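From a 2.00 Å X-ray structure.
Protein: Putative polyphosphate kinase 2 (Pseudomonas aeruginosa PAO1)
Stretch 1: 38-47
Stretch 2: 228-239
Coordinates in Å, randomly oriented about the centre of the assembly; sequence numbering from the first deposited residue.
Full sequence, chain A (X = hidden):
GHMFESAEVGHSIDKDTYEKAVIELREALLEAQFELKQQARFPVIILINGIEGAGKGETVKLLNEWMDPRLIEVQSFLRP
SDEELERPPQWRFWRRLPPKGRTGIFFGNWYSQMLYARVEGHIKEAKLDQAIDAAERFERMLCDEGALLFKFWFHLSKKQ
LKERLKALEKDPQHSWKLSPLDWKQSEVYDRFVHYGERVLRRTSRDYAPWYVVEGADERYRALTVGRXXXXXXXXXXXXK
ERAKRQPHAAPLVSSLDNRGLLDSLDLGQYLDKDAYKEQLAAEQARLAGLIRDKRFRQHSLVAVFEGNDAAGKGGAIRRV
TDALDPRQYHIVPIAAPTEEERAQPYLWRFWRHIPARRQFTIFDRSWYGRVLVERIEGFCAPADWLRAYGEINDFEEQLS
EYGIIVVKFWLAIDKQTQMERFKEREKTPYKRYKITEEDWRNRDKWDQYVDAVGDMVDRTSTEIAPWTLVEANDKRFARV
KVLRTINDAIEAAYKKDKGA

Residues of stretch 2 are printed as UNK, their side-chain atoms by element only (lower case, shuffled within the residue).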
ATOM      1  N   GLN A  38     -14.258 -15.959  -8.300  1.00 25.36           N
ATOM      2  CA  GLN A  38     -13.728 -17.318  -8.505  1.00 25.39           C
ATOM      3  C   GLN A  38     -12.611 -17.397  -9.552  1.00 24.14           C
ATOM      4  O   GLN A  38     -11.554 -17.963  -9.311  1.00 25.44           O
ATOM      5  CB  GLN A  38     -14.858 -18.279  -8.866  1.00 25.23           C
ATOM      6  CG  GLN A  38     -15.898 -18.432  -7.772  1.00 29.07           C
ATOM      7  CD  GLN A  38     -15.330 -18.880  -6.408  1.00 36.13           C
ATOM      8  OE1 GLN A  38     -15.155 -18.062  -5.479  1.00 38.59           O
ATOM      9  NE2 GLN A  38     -15.074 -20.184  -6.275  1.00 38.23           N
ATOM     10  N   GLN A  39     -12.833 -16.836 -10.723  1.00 24.12           N
ATOM     11  CA  GLN A  39     -11.795 -16.866 -11.768  1.00 23.62           C
ATOM     12  C   GLN A  39     -10.502 -16.075 -11.396  1.00 23.44           C
ATOM     13  O   GLN A  39      -9.400 -16.488 -11.722  1.00 21.27           O
ATOM     14  CB  GLN A  39     -12.358 -16.327 -13.075  1.00 22.92           C
ATOM     15  CG  GLN A  39     -13.321 -17.223 -13.724  1.00 22.56           C
ATOM     16  CD  GLN A  39     -13.712 -16.790 -15.109  1.00 24.47           C
ATOM     17  OE1 GLN A  39     -13.067 -15.915 -15.698  1.00 26.19           O
ATOM     18  NE2 GLN A  39     -14.785 -17.415 -15.655  1.00 20.44           N
ATOM     19  N   ALA A  40     -10.670 -14.954 -10.702  1.00 22.63           N
ATOM     20  CA  ALA A  40      -9.535 -14.128 -10.274  1.00 23.44           C
ATOM     21  C   ALA A  40      -8.579 -13.818 -11.427  1.00 22.86           C
ATOM     22  O   ALA A  40      -7.357 -13.857 -11.261  1.00 22.87           O
ATOM     23  CB  ALA A  40      -8.773 -14.794  -9.117  1.00 24.15           C
ATOM     24  N   ARG A  41      -9.129 -13.471 -12.571  1.00 22.01           N
ATOM     25  CA  ARG A  41      -8.352 -13.389 -13.778  1.00 24.08           C
ATOM     26  C   ARG A  41      -8.247 -11.970 -14.324  1.00 23.18           C
ATOM     27  O   ARG A  41      -7.327 -11.674 -15.049  1.00 21.04           O
ATOM     28  CB  ARG A  41      -8.917 -14.440 -14.792  1.00 24.07           C
ATOM     29  CG  ARG A  41      -8.380 -14.380 -16.151  1.00 26.43           C
ATOM     30  CD  ARG A  41      -8.947 -15.553 -16.912  1.00 26.83           C
ATOM     31  NE  ARG A  41     -10.392 -15.470 -17.119  1.00 27.77           N
ATOM     32  CZ  ARG A  41     -10.963 -15.153 -18.275  1.00 30.54           C
ATOM     33  NH1 ARG A  41     -10.207 -14.874 -19.349  1.00 31.57           N
ATOM     34  NH2 ARG A  41     -12.289 -15.128 -18.389  1.00 30.97           N
ATOM     35  N   PHE A  42      -9.160 -11.078 -13.911  1.00 21.15           N
ATOM     36  CA  PHE A  42      -9.148  -9.761 -14.418  1.00 21.00           C
ATOM     37  C   PHE A  42      -9.986  -8.855 -13.510  1.00 19.12           C
ATOM     38  O   PHE A  42     -10.873  -9.318 -12.789  1.00 20.87           O
ATOM     39  CB  PHE A  42      -9.654  -9.697 -15.894  1.00 21.20           C
ATOM     40  CG  PHE A  42     -11.086 -10.156 -16.069  1.00 23.68           C
ATOM     41  CD1 PHE A  42     -12.139  -9.265 -15.929  1.00 20.01           C
ATOM     42  CD2 PHE A  42     -11.377 -11.485 -16.393  1.00 21.45           C
ATOM     43  CE1 PHE A  42     -13.504  -9.675 -16.096  1.00 24.03           C
ATOM     44  CE2 PHE A  42     -12.744 -11.898 -16.536  1.00 24.88           C
ATOM     45  CZ  PHE A  42     -13.807 -10.970 -16.356  1.00 21.55           C
ATOM     46  N   PRO A  43      -9.667  -7.586 -13.517  1.00 16.50           N
ATOM     47  CA  PRO A  43     -10.404  -6.572 -12.798  1.00 16.21           C
ATOM     48  C   PRO A  43     -11.557  -6.033 -13.582  1.00 16.29           C
ATOM     49  O   PRO A  43     -11.534  -6.054 -14.817  1.00 16.87           O
ATOM     50  CB  PRO A  43      -9.368  -5.464 -12.646  1.00 15.24           C
ATOM     51  CG  PRO A  43      -8.577  -5.516 -13.823  1.00 14.84           C
ATOM     52  CD  PRO A  43      -8.466  -7.013 -14.135  1.00 17.33           C
ATOM     53  N   VAL A  44     -12.531  -5.478 -12.864  1.00 18.51           N
ATOM     54  CA  VAL A  44     -13.575  -4.711 -13.483  1.00 18.41           C
ATOM     55  C   VAL A  44     -13.524  -3.265 -13.010  1.00 18.65           C
ATOM     56  O   VAL A  44     -13.457  -3.015 -11.848  1.00 18.04           O
ATOM     57  CB  VAL A  44     -14.961  -5.309 -13.192  1.00 19.86           C
ATOM     58  CG1 VAL A  44     -16.080  -4.424 -13.837  1.00 17.69           C
ATOM     59  CG2 VAL A  44     -15.003  -6.667 -13.749  1.00 19.02           C
ATOM     60  N   ILE A  45     -13.464  -2.329 -13.965  1.00 17.81           N
ATOM     61  CA  ILE A  45     -13.450  -0.927 -13.632  1.00 18.75           C
ATOM     62  C   ILE A  45     -14.624  -0.235 -14.290  1.00 18.92           C
ATOM     63  O   ILE A  45     -14.845  -0.388 -15.498  1.00 21.34           O
ATOM     64  CB  ILE A  45     -12.119  -0.230 -14.093  1.00 18.30           C
ATOM     65  CG1 ILE A  45     -10.945  -0.986 -13.497  1.00 19.52           C
ATOM     66  CG2 ILE A  45     -12.183   1.375 -13.781  1.00 15.40           C
ATOM     67  CD1 ILE A  45      -9.544  -0.639 -14.156  1.00 20.03           C
ATOM     68  N   ILE A  46     -15.345   0.534 -13.497  1.00 19.96           N
ATOM     69  CA  ILE A  46     -16.521   1.263 -13.942  1.00 20.48           C
ATOM     70  C   ILE A  46     -16.340   2.754 -13.650  1.00 19.14           C
ATOM     71  O   ILE A  46     -16.171   3.135 -12.533  1.00 18.89           O
ATOM     72  CB  ILE A  46     -17.826   0.751 -13.233  1.00 19.70           C
ATOM     73  CG1 ILE A  46     -18.016  -0.788 -13.398  1.00 22.76           C
ATOM     74  CG2 ILE A  46     -19.022   1.566 -13.665  1.00 18.62           C
ATOM     75  CD1 ILE A  46     -19.124  -1.407 -12.426  1.00 21.27           C
ATOM     76  N   LEU A  47     -16.311   3.560 -14.712  1.00 20.20           N
ATOM     77  CA  LEU A  47     -16.275   5.033 -14.613  1.00 19.51           C
ATOM     78  C   LEU A  47     -17.670   5.620 -14.720  1.00 19.00           C
ATOM     79  O   LEU A  47     -18.485   5.199 -15.541  1.00 19.25           O
ATOM     80  CB  LEU A  47     -15.365   5.626 -15.658  1.00 19.30           C
ATOM     81  CG  LEU A  47     -13.962   5.003 -15.893  1.00 17.27           C
ATOM     82  CD1 LEU A  47     -13.184   5.843 -16.954  1.00 13.67           C
ATOM     83  CD2 LEU A  47     -13.199   4.752 -14.602  1.00 15.68           C
ATOM     84  N   UNK A 228     -26.144  -3.519 -19.254  1.00 24.31           N
ATOM     85  CA  UNK A 228     -24.852  -3.340 -19.954  1.00 23.90           C
ATOM     86  C   UNK A 228     -23.717  -4.042 -19.166  1.00 24.31           C
ATOM     87  O   UNK A 228     -22.875  -4.752 -19.748  1.00 24.21           O
ATOM     88  c   UNK A 228     -25.593   0.305 -21.262  1.00 25.55           C
ATOM     89  c   UNK A 228     -23.071  -1.616 -20.669  1.00 23.46           C
ATOM     90  c   UNK A 228     -25.509  -1.270 -21.297  1.00 24.88           C
ATOM     91  c   UNK A 228     -24.545  -1.846 -20.218  1.00 23.36           C
ATOM     92  N   UNK A 229     -23.682  -3.822 -17.851  1.00 24.11           N
ATOM     93  CA  UNK A 229     -22.720  -4.484 -16.991  1.00 24.14           C
ATOM     94  C   UNK A 229     -22.810  -6.038 -17.079  1.00 24.14           C
ATOM     95  O   UNK A 229     -21.787  -6.709 -17.210  1.00 24.22           O
ATOM     96  c   UNK A 229     -22.470  -2.695 -15.092  1.00 27.37           C
ATOM     97  c   UNK A 229     -20.938  -2.426 -15.362  1.00 24.83           C
ATOM     98  c   UNK A 229     -22.936  -4.068 -15.550  1.00 24.08           C
ATOM     99  c   UNK A 229     -22.812  -2.644 -13.595  1.00 30.15           C
ATOM    100  N   UNK A 230     -24.031  -6.589 -16.970  1.00 23.44           N
ATOM    101  CA  UNK A 230     -24.204  -8.034 -17.042  1.00 24.29           C
ATOM    102  C   UNK A 230     -23.702  -8.584 -18.339  1.00 24.58           C
ATOM    103  O   UNK A 230     -22.976  -9.570 -18.370  1.00 24.65           O
ATOM    104  c   UNK A 230     -25.297 -10.615 -15.548  1.00 22.08           C
ATOM    105  c   UNK A 230     -25.690  -8.460 -16.822  1.00 23.62           C
ATOM    106  c   UNK A 230     -27.417 -10.261 -17.028  1.00 25.57           C
ATOM    107  c   UNK A 230     -25.901  -9.957 -16.828  1.00 23.36           C
ATOM    108  N   UNK A 231     -24.095  -7.954 -19.434  1.00 26.72           N
ATOM    109  CA  UNK A 231     -23.704  -8.418 -20.760  1.00 27.55           C
ATOM    110  C   UNK A 231     -22.211  -8.439 -20.917  1.00 26.37           C
ATOM    111  O   UNK A 231     -21.627  -9.439 -21.389  1.00 24.88           O
ATOM    112  c   UNK A 231     -24.949  -7.195 -24.258  1.00 36.04           C
ATOM    113  o   UNK A 231     -25.893  -6.428 -23.866  1.00 46.04           O
ATOM    114  o   UNK A 231     -24.622  -7.316 -25.466  1.00 46.00           O
ATOM    115  c   UNK A 231     -24.311  -7.510 -21.831  1.00 27.89           C
ATOM    116  c   UNK A 231     -24.176  -8.041 -23.230  1.00 31.29           C
ATOM    117  N   UNK A 232     -21.588  -7.327 -20.543  1.00 25.74           N
ATOM    118  CA  UNK A 232     -20.132  -7.168 -20.648  1.00 25.09           C
ATOM    119  C   UNK A 232     -19.387  -8.153 -19.759  1.00 25.97           C
ATOM    120  O   UNK A 232     -18.414  -8.738 -20.174  1.00 26.55           O
ATOM    121  N   UNK A 233     -19.852  -8.351 -18.529  1.00 26.44           N
ATOM    122  CA  UNK A 233     -19.233  -9.271 -17.621  1.00 25.76           C
ATOM    123  C   UNK A 233     -19.411 -10.737 -18.004  1.00 24.69           C
ATOM    124  O   UNK A 233     -18.437 -11.492 -17.997  1.00 24.05           O
ATOM    125  c   UNK A 233     -19.641  -9.067 -13.717  1.00 29.90           C
ATOM    126  c   UNK A 233     -17.487  -9.307 -15.012  1.00 28.48           C
ATOM    127  c   UNK A 233     -19.741  -8.974 -16.201  1.00 26.65           C
ATOM    128  c   UNK A 233     -18.990  -9.561 -15.018  1.00 28.95           C
ATOM    129  N   UNK A 234     -20.617 -11.133 -18.425  1.00 24.03           N
ATOM    130  CA  UNK A 234     -20.846 -12.510 -18.898  1.00 24.52           C
ATOM    131  C   UNK A 234     -19.918 -12.828 -20.093  1.00 23.68           C
ATOM    132  O   UNK A 234     -19.282 -13.859 -20.100  1.00 23.82           O
ATOM    133  o   UNK A 234     -25.186 -12.814 -19.370  1.00 28.53           O
ATOM    134  c   UNK A 234     -23.249 -12.722 -17.976  1.00 25.71           C
ATOM    135  c   UNK A 234     -24.671 -13.113 -18.291  1.00 27.11           C
ATOM    136  n   UNK A 234     -25.323 -13.762 -17.342  1.00 30.47           N
ATOM    137  c   UNK A 234     -22.334 -12.725 -19.225  1.00 24.47           C
ATOM    138  N   UNK A 235     -19.807 -11.915 -21.057  1.00 22.94           N
ATOM    139  CA  UNK A 235     -18.956 -12.103 -22.243  1.00 22.47           C
ATOM    140  C   UNK A 235     -17.511 -12.310 -21.864  1.00 22.13           C
ATOM    141  O   UNK A 235     -16.846 -13.224 -22.371  1.00 22.08           O
ATOM    142  c   UNK A 235     -19.056 -10.889 -23.196  1.00 22.12           C
ATOM    143  N   UNK A 236     -17.024 -11.430 -20.985  1.00 22.31           N
ATOM    144  CA  UNK A 236     -15.655 -11.467 -20.540  1.00 22.21           C
ATOM    145  C   UNK A 236     -15.403 -12.724 -19.749  1.00 21.89           C
ATOM    146  O   UNK A 236     -14.378 -13.322 -19.911  1.00 19.70           O
ATOM    147  c   UNK A 236     -15.319 -10.200 -19.706  1.00 21.57           C
ATOM    148  N   UNK A 237     -16.340 -13.136 -18.889  1.00 21.28           N
ATOM    149  CA  UNK A 237     -16.138 -14.338 -18.082  1.00 22.66           C
ATOM    150  C   UNK A 237     -16.043 -15.544 -18.950  1.00 23.38           C
ATOM    151  O   UNK A 237     -15.421 -16.470 -18.507  1.00 22.56           O
ATOM    152  c   UNK A 237     -18.679 -13.593 -15.283  1.00 21.72           C
ATOM    153  c   UNK A 237     -16.189 -13.603 -14.951  1.00 19.63           C
ATOM    154  c   UNK A 237     -17.222 -14.618 -17.055  1.00 22.59           C
ATOM    155  c   UNK A 237     -17.344 -13.505 -15.976  1.00 21.40           C
ATOM    156  N   UNK A 238     -16.671 -15.545 -20.134  1.00 25.55           N
ATOM    157  CA  UNK A 238     -16.639 -16.718 -21.079  1.00 27.67           C
ATOM    158  C   UNK A 238     -15.368 -16.923 -21.893  1.00 30.05           C
ATOM    159  O   UNK A 238     -15.102 -18.034 -22.367  1.00 32.63           O
ATOM    160  c   UNK A 238     -17.824 -16.630 -22.061  1.00 27.14           C
ATOM    161  N   UNK A 239     -14.612 -15.863 -22.142  1.00 33.07           N
ATOM    162  CA  UNK A 239     -13.473 -15.927 -23.078  1.00 34.36           C
ATOM    163  C   UNK A 239     -12.403 -16.871 -22.534  1.00 36.19           C
ATOM    164  O   UNK A 239     -12.067 -16.775 -21.344  1.00 39.41           O
ATOM    165  c   UNK A 239     -12.826 -14.550 -23.209  1.00 35.35           C
ATOM    166  o   UNK A 239     -12.514 -14.067 -21.874  1.00 39.24           O
ATOM    167  c   UNK A 239     -13.805 -13.571 -23.904  1.00 36.00           C
TER

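Position 228 opens the helical stretch with four side-chain carbons forked at the first, one arm two carbons long; this is isoleucine, Ile228, and it stays out of reach of stretch 1. Position 229 also carries four carbons, but the fork lies at the second. Its CA-to-CB bond points sideways, yet the end of the side chain comes nearer, so that a terminal carbon of 229 lies 3.6 Å from CD1 of Ile46; the fork identifies leucine, Leu229, and the touching atom is its CD2. Position 230 has the same four carbons forked at the second and is Leu230, turned to a side of the helix that does not meet stretch 1. At position 231 three carbons run in a line and the third bears two oxygens, a carboxylate two methylenes from CA: Glu231, exposed and far from the contact.

Position 232 has no side-chain atoms and is Gly232; its amide continues the helical ladder, with N of Gly232 donating to O of Ile228 at 3.0 Å. Position 233 again shows four carbons forked at the second. From a sideways CB, one terminal carbon of 233 reaches 3.8 Å from CG2 of Val44 and 4.1 Å from CE1 of Phe42, approaching that ring at its edge; the residue is Leu233, and the carbon its CD1. Position 234 has three carbons, the third carrying one oxygen and one nitrogen; the amide makes it Gln234, exposed and without a partner in stretch 1.

Position 235 has a single carbon, exposed and out of reach, and is Ala235. Position 236 also has a single carbon, CB, 3.8 Å from CZ of Phe42, a small side chain against a large ring: Ala236. Position 237 has four carbons forked at the second. A terminal carbon of 237 also lies 3.8 Å from CZ of Phe42, and the backbone O of 237 accepts a nearly straight hydrogen bond from NE2 of Gln39 (3.1 Å, 170°); this is Leu237, touching the ring through CD2. Position 238 has one carbon, pointing away from stretch 1, and is Ala238. At position 239 the first carbon carries one oxygen and one carbon, and the oxygen of 239 lies 3.5 Å from NH1 of Arg41; this branched hydroxyl side chain is Thr239. OG1 of Thr239 donates to O of Ala236 at 2.8 Å, folding the side chain back onto its own stretch.

The contact joins an apolar seam to a polar end. Along the seam, alternate residues Phe42, Val44 and Ile46 direct their side chains toward the helix, while 229, 233, 236 and 237 recur at the three- and four-residue spacing that keeps one helical side facing them. At the 236-237 end of the contact, Gln39 and Arg41 reach backbone carbonyls of the helix. OE1 of Gln39 accepts from Arg41 NE at 3.1 Å and from Arg41 NH2 at 2.9 Å, tying the two side chains together, and Arg41 NH2 adds a weak hydrogen bond to O of Ala236 (3.2 Å, 134°). Together the two stretches bury 401 Å².

Stretch 2, residues 228-239: ILLEGLQAALAT
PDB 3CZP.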